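Local coordinates for methylated-DNA--protein-cysteine methyltransferase (Thermococcus kodakarensis, PDB 1MGT), which repairs O6-methylguanine and O4-methylthymine in DNA by transferring the methyl group irreversibly to one of its own cysteines, a suicide reaction, at residues Met1-Glu5 against Ile16-Phe20. Sequence-based numbering, arbitrary orientation.
Sequences MLSVE and IGVIF
With chi1 at 62°, Phe20 carries its CG between its own backbone N and carbonyl carbon, and this turns the ring toward the neighbouring strand, where it meets Met1 and Ser3. Met1 runs extended as far as SD and then bends at chi3 (-95°), which brings its methyl back alongside the ring. Its CB lies over one face, a CH-pi contact 3.9 Å from the Phe20 ring centroid; SD makes an oblique Met-aromatic contact near the rim, and Met1 CE reaches Phe20 CE1 at 3.7 Å. Ser3 OG comes to the ring edge instead, 3.1 Å from Phe20 CE2, while that hydroxyl is hydrogen-bonded to Gln59 O and to Ser61 OG. Cutting Phe20 back to an alanine would probably leave the Met1 side chain without its aromatic platform and open a gap beside Ser3 and Tyr63, whose ring also meets Phe20.

Beneath these side chains runs an antiparallel beta hairpin, strands 2-9 and 12-20, in the three-stranded sheet of the N-terminal region. Ser3 and Val18 form a hydrogen-bonded pair, with Val18 N to Ser3 O at 2.8 Å; Glu5 and Ile16 form another, with Ile16 N to Glu5 O at 2.9 Å. At the chain's first residue, Met1 N donates to Phe20 O at 2.8 Å, and Phe20 N returns a bond to Met1 O. On the sheet face away from Ser3 and Val18, Leu2 CD1 touches Ile19 CG1 at 4.2 Å, and both residues pack on Ile40 of helix 33-49. Val4 sits opposite Gly17 on that same face, its CG2 against the glycine CA, and reaches Leu36 of the helix.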
# COMPACT_ATOMS: atom_id res chain seq x y z
N MET A 1 -16.80 -0.30 5.83
CA MET A 1 -17.25 0.78 4.93
C MET A 1 -16.18 1.02 3.84
O MET A 1 -15.03 0.63 4.08
CB MET A 1 -17.47 2.07 5.70
CG MET A 1 -18.66 2.04 6.68
SD MET A 1 -18.69 3.59 7.62
CE MET A 1 -17.76 3.08 9.09
N LEU A 2 -16.58 1.63 2.75
CA LEU A 2 -15.67 1.92 1.64
C LEU A 2 -15.80 3.35 1.19
O LEU A 2 -16.92 3.90 1.02
CB LEU A 2 -16.04 0.96 0.48
CG LEU A 2 -15.34 1.23 -0.86
CD1 LEU A 2 -13.85 0.95 -0.75
CD2 LEU A 2 -15.92 0.34 -1.95
N SER A 3 -14.68 4.02 0.93
CA SER A 3 -14.65 5.37 0.45
C SER A 3 -13.80 5.35 -0.84
O SER A 3 -12.72 4.75 -0.79
CB SER A 3 -14.04 6.41 1.38
OG SER A 3 -14.79 6.52 2.57
N VAL A 4 -14.32 5.96 -1.88
CA VAL A 4 -13.61 5.99 -3.18
C VAL A 4 -13.53 7.43 -3.67
O VAL A 4 -14.54 8.14 -3.65
CB VAL A 4 -14.32 5.11 -4.21
CG1 VAL A 4 -13.80 5.32 -5.62
CG2 VAL A 4 -14.16 3.62 -3.85
N GLU A 5 -12.33 7.86 -4.12
CA GLU A 5 -12.22 9.24 -4.59
C GLU A 5 -11.19 9.30 -5.72
O GLU A 5 -10.25 8.51 -5.76
CB GLU A 5 -11.83 10.18 -3.45
CG GLU A 5 -11.75 11.62 -3.85
CD GLU A 5 -11.59 12.61 -2.72
OE1 GLU A 5 -11.67 12.22 -1.54
OE2 GLU A 5 -11.35 13.80 -3.04
N ILE A 16 -8.44 6.26 -5.60
CA ILE A 16 -8.00 5.63 -4.35
C ILE A 16 -9.24 5.10 -3.60
O ILE A 16 -10.22 5.84 -3.52
CB ILE A 16 -7.23 6.63 -3.48
CG1 ILE A 16 -5.88 7.02 -4.15
CG2 ILE A 16 -6.93 6.07 -2.10
CD1 ILE A 16 -5.20 8.18 -3.41
N GLY A 17 -9.14 3.87 -3.11
CA GLY A 17 -10.29 3.28 -2.39
C GLY A 17 -9.78 2.89 -1.00
O GLY A 17 -8.66 2.38 -0.91
N VAL A 18 -10.53 3.16 0.05
CA VAL A 18 -10.12 2.82 1.40
C VAL A 18 -11.26 2.04 2.10
O VAL A 18 -12.39 2.52 2.11
CB VAL A 18 -9.79 4.07 2.24
CG1 VAL A 18 -9.33 3.66 3.65
CG2 VAL A 18 -8.69 4.92 1.60
N ILE A 19 -10.93 0.86 2.56
CA ILE A 19 -11.88 0.02 3.30
C ILE A 19 -11.60 0.38 4.75
O ILE A 19 -10.42 0.37 5.18
CB ILE A 19 -11.64 -1.46 3.06
CG1 ILE A 19 -11.72 -1.79 1.55
CG2 ILE A 19 -12.63 -2.26 3.90
CD1 ILE A 19 -11.43 -3.26 1.26
N PHE A 20 -12.62 0.72 5.54
CA PHE A 20 -12.33 1.10 6.92
C PHE A 20 -13.52 0.78 7.83
O PHE A 20 -14.64 0.62 7.35
CB PHE A 20 -12.07 2.61 7.03
CG PHE A 20 -13.22 3.49 6.64
CD1 PHE A 20 -14.02 4.05 7.64
CD2 PHE A 20 -13.49 3.78 5.33
CE1 PHE A 20 -15.09 4.87 7.30
CE2 PHE A 20 -14.56 4.59 4.98
CZ PHE A 20 -15.36 5.15 5.97